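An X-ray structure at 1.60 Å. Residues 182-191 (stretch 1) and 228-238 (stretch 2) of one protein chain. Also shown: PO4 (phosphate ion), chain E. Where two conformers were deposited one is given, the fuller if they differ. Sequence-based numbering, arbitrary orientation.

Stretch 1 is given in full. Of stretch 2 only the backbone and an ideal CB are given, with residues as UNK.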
# COMPACT_ATOMS: atom_id res chain seq x y z
N HIS A 182 0.84 -24.45 1.77
CA HIS A 182 -0.47 -25.03 1.43
C HIS A 182 -1.46 -23.90 1.14
O HIS A 182 -1.31 -22.78 1.60
CB HIS A 182 -0.99 -25.91 2.57
CG HIS A 182 -0.12 -27.09 2.83
ND1 HIS A 182 0.20 -27.99 1.82
CD2 HIS A 182 0.52 -27.49 3.95
CE1 HIS A 182 1.01 -28.91 2.32
NE2 HIS A 182 1.21 -28.62 3.62
N GLY A 183 -2.50 -24.24 0.40
CA GLY A 183 -3.54 -23.27 0.14
C GLY A 183 -3.34 -22.54 -1.17
O GLY A 183 -2.25 -22.45 -1.72
N ASN A 184 -4.47 -22.09 -1.78
CA ASN A 184 -4.50 -21.30 -3.01
C ASN A 184 -3.73 -21.91 -4.16
O ASN A 184 -2.93 -21.26 -4.84
CB ASN A 184 -4.06 -19.85 -2.71
CG ASN A 184 -4.99 -19.17 -1.75
OD1 ASN A 184 -6.21 -19.04 -2.04
ND2 ASN A 184 -4.47 -18.78 -0.58
N PRO A 185 -3.98 -23.21 -4.49
CA PRO A 185 -3.28 -23.85 -5.58
C PRO A 185 -3.57 -23.21 -6.95
O PRO A 185 -2.71 -23.18 -7.82
CB PRO A 185 -3.83 -25.29 -5.52
CG PRO A 185 -5.21 -25.15 -4.90
CD PRO A 185 -5.00 -24.07 -3.84
N ARG A 186 -4.78 -22.68 -7.15
CA ARG A 186 -5.11 -22.09 -8.45
C ARG A 186 -4.24 -20.84 -8.70
O ARG A 186 -3.79 -20.58 -9.80
CB ARG A 186 -6.61 -21.86 -8.61
CG ARG A 186 -7.43 -23.15 -8.72
CD ARG A 186 -8.92 -22.86 -8.94
NE ARG A 186 -9.63 -22.42 -7.74
CZ ARG A 186 -10.82 -21.81 -7.70
NH1 ARG A 186 -11.46 -21.49 -8.82
NH2 ARG A 186 -11.35 -21.52 -6.52
N ALA A 187 -4.08 -20.01 -7.67
CA ALA A 187 -3.30 -18.81 -7.81
C ALA A 187 -1.82 -19.14 -8.04
O ALA A 187 -1.15 -18.43 -8.83
CB ALA A 187 -3.50 -17.94 -6.58
N ARG A 188 -1.32 -20.21 -7.39
CA ARG A 188 0.03 -20.66 -7.61
C ARG A 188 0.19 -21.14 -9.06
O ARG A 188 1.19 -20.85 -9.71
CB ARG A 188 0.41 -21.76 -6.61
CG ARG A 188 0.76 -21.26 -5.22
CD ARG A 188 0.93 -22.45 -4.30
NE ARG A 188 0.30 -22.23 -3.01
CZ ARG A 188 0.92 -21.72 -1.95
NH1 ARG A 188 2.24 -21.61 -1.92
NH2 ARG A 188 0.21 -21.30 -0.91
N ALA A 189 -0.83 -21.85 -9.58
CA ALA A 189 -0.77 -22.28 -11.02
C ALA A 189 -0.72 -21.09 -11.98
O ALA A 189 0.02 -21.05 -12.95
CB ALA A 189 -1.97 -23.18 -11.33
N LEU A 190 -1.54 -20.05 -11.70
CA LEU A 190 -1.50 -18.85 -12.48
C LEU A 190 -0.10 -18.23 -12.44
O LEU A 190 0.40 -17.81 -13.46
CB LEU A 190 -2.57 -17.88 -11.97
CG LEU A 190 -2.56 -16.50 -12.61
CD1 LEU A 190 -2.90 -16.53 -14.10
CD2 LEU A 190 -3.50 -15.55 -11.88
N ALA A 191 0.50 -18.12 -11.24
CA ALA A 191 1.80 -17.53 -11.08
C ALA A 191 2.85 -18.29 -11.91
O ALA A 191 3.69 -17.71 -12.55
CB ALA A 191 2.19 -17.55 -9.63
N UNK A 228 -11.41 -21.01 2.52
CA UNK A 228 -10.05 -21.12 3.02
C UNK A 228 -9.02 -20.72 1.95
O UNK A 228 -7.97 -20.16 2.27
CB UNK A 228 -9.79 -22.55 3.50
N UNK A 229 -9.30 -21.05 0.69
CA UNK A 229 -8.48 -20.68 -0.43
C UNK A 229 -8.94 -19.29 -0.92
O UNK A 229 -9.47 -19.17 -2.03
CB UNK A 229 -8.57 -21.73 -1.54
N UNK A 230 -8.71 -18.29 -0.09
CA UNK A 230 -9.31 -16.96 -0.28
C UNK A 230 -8.80 -16.23 -1.51
O UNK A 230 -9.51 -15.43 -2.15
CB UNK A 230 -9.05 -16.09 0.95
N UNK A 231 -7.51 -16.39 -1.83
CA UNK A 231 -6.97 -15.74 -3.00
C UNK A 231 -7.60 -16.39 -4.25
O UNK A 231 -8.00 -15.70 -5.18
CB UNK A 231 -5.44 -15.84 -3.02
N UNK A 232 -7.62 -17.72 -4.31
CA UNK A 232 -8.25 -18.42 -5.47
C UNK A 232 -9.72 -17.97 -5.62
O UNK A 232 -10.14 -17.71 -6.75
CB UNK A 232 -8.18 -19.94 -5.29
N UNK A 233 -10.45 -17.99 -4.51
CA UNK A 233 -11.91 -17.70 -4.53
C UNK A 233 -12.15 -16.29 -5.10
O UNK A 233 -13.03 -16.05 -5.96
CB UNK A 233 -12.51 -17.81 -3.13
N UNK A 234 -11.35 -15.32 -4.65
CA UNK A 234 -11.43 -13.97 -5.16
C UNK A 234 -11.03 -13.90 -6.62
O UNK A 234 -11.74 -13.31 -7.43
CB UNK A 234 -10.55 -13.04 -4.33
N UNK A 235 -9.87 -14.44 -7.03
CA UNK A 235 -9.40 -14.22 -8.41
C UNK A 235 -10.26 -14.95 -9.47
O UNK A 235 -10.25 -14.52 -10.58
CB UNK A 235 -7.95 -14.68 -8.53
N UNK A 236 -10.79 -16.11 -9.10
CA UNK A 236 -11.34 -17.05 -10.14
C UNK A 236 -12.85 -17.30 -9.95
O UNK A 236 -13.46 -17.83 -10.86
CB UNK A 236 -10.60 -18.39 -10.09
N UNK A 237 -13.40 -17.01 -8.77
CA UNK A 237 -14.83 -17.31 -8.45
C UNK A 237 -15.62 -16.01 -8.29
O UNK A 237 -16.43 -15.66 -9.16
CB UNK A 237 -14.94 -18.14 -7.17
N UNK A 238 -15.39 -15.25 -7.22
CA UNK A 238 -16.21 -14.09 -6.89
C UNK A 238 -15.82 -12.90 -7.78
O UNK A 238 -16.67 -12.06 -8.11
CB UNK A 238 -16.06 -13.73 -5.41
P PO4 E . -12.36 -22.97 -1.11
O1 PO4 E . -11.50 -24.06 -0.53
O2 PO4 E . -12.12 -22.97 -2.63
O3 PO4 E . -11.98 -21.66 -0.46
O4 PO4 E . -13.84 -23.13 -0.81

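Position 228 comes before the helix, and its ideal CB has nothing of stretch 1 within 5.5 Å. Almost any residue would serve, and Ala228 is the modest choice.

Position 229 is more demanding. Its CB points sideways, yet it lies near the start of the other helix, where the backbone N of Asn184 offers a hydrogen without a partner in its own stretch. A short side chain ending in an acceptor would suit: Asp, Asn, perhaps Ser. The residue is Asp229, whose OD1 accepts from Asn184 N at 2.9 Å, nearly in line. Its backbone N also donates to the phosphate, at 3.0 Å from N to PO4 O3.

At 230 the CB points away and has room, and the helical backbone angles demand nothing unusual, so small residues of many kinds would fit. The deposited Gly230 is therefore not forced by this contact.

Position 231 points toward stretch 1, with its ideal CB 4.6 Å from the CB of Ala187. A compact aliphatic side chain is the natural proposal, and Val231 supplies one: CG1 packs against Ala187 CB at 3.8 Å.

Position 232 looks straight at the first turn of the other helix, where the backbone N atoms of Arg186 and Ala187 have no acceptors within their stretch. Asp is the strongest candidate, with Asn, Ser or Thr as weaker alternatives and Glu possible if its longer chain could fold back. Asp232 uses both oxygens: OD2 accepts from Arg186 N at 2.9 Å and OD1 from Ala187 N at 2.7 Å. The exchange is reciprocal, because the backbone N of Asp232 donates to Asn184 OD1 at 3.0 Å. Water 2 links Asp232 OD2 to Arg186 NE, adding to a long salt bridge between these same two atoms at 3.7 Å.

At 233 the CB points away, but the Arg186 guanidinium passes close enough to favour an acid or a neutral polar group. Asp233 brings its end nearer, and OD1 forms a salt bridge with Arg186 NH2 at 3.4 Å.

Position 234 is out of reach, so stretch 1 cannot choose among residues; it is Phe234.

Position 235 points toward Ala187 and Leu190, though from a distance. A longer aliphatic chain such as Leu, Ile or Met could span the gap. Leu235 does so, its CD1 reaching Ala187 CB at 4.2 Å.

At 236 the CB again points toward stretch 1, 3.5 Å from Arg186 NH1, with Ala187 and Leu190 beyond. A large flat or long apolar side chain would suit. The ring of Phe236 meets Leu190 CD2 edge-on, 3.9 Å from CZ, while its CD2 lies over a face of the Arg186 guanidinium.

Position 237 points sideways, but NH1 and NH2 of Arg186 lie within reach, inviting Asp or Glu. Asp237 answers with a paired salt bridge: OD1 to Arg186 NH1 and OD2 to Arg186 NH2, both 2.9 Å.

Position 238, out of reach, is unconstrained here and carries Thr238.

Stretch 2, residues 228-238: ADGVDDFLFDT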
# COMPACT_ATOMS: atom_id res chain seq x y z
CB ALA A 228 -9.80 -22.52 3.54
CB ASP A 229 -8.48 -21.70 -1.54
CG ASP A 229 -8.02 -23.06 -1.02
OD1 ASP A 229 -6.85 -23.18 -0.65
OD2 ASP A 229 -8.87 -23.95 -0.92
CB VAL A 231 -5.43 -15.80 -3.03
CG1 VAL A 231 -4.84 -15.26 -4.31
CG2 VAL A 231 -4.87 -15.08 -1.82
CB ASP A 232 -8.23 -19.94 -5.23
CG ASP A 232 -6.89 -20.61 -5.42
OD1 ASP A 232 -5.90 -19.87 -5.63
OD2 ASP A 232 -6.84 -21.91 -5.32
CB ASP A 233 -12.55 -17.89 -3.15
CG ASP A 233 -12.56 -19.35 -2.69
OD1 ASP A 233 -12.27 -20.24 -3.51
OD2 ASP A 233 -12.74 -19.54 -1.48
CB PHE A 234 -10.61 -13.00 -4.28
CG PHE A 234 -10.39 -11.68 -4.95
CD1 PHE A 234 -11.44 -10.75 -5.06
CD2 PHE A 234 -9.14 -11.30 -5.40
CE1 PHE A 234 -11.23 -9.52 -5.69
CE2 PHE A 234 -8.92 -10.08 -6.02
CZ PHE A 234 -9.97 -9.16 -6.13
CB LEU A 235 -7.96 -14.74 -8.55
CG LEU A 235 -6.90 -13.86 -7.91
CD1 LEU A 235 -5.53 -14.54 -8.00
CD2 LEU A 235 -6.89 -12.49 -8.58
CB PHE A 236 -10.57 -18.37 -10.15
CG PHE A 236 -9.09 -18.18 -10.27
CD1 PHE A 236 -8.54 -17.63 -11.41
CD2 PHE A 236 -8.25 -18.60 -9.25
CE1 PHE A 236 -7.17 -17.45 -11.51
CE2 PHE A 236 -6.88 -18.40 -9.35
CZ PHE A 236 -6.35 -17.81 -10.47
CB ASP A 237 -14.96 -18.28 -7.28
CG ASP A 237 -14.23 -19.60 -7.47
OD1 ASP A 237 -13.83 -19.90 -8.62
OD2 ASP A 237 -14.02 -20.32 -6.43
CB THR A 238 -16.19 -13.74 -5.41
OG1 THR A 238 -14.89 -13.19 -5.09
CG2 THR A 238 -16.53 -14.91 -4.51
O HOH W 1 -6.31 -17.07 1.22
O HOH W 2 -9.02 -23.26 -4.98
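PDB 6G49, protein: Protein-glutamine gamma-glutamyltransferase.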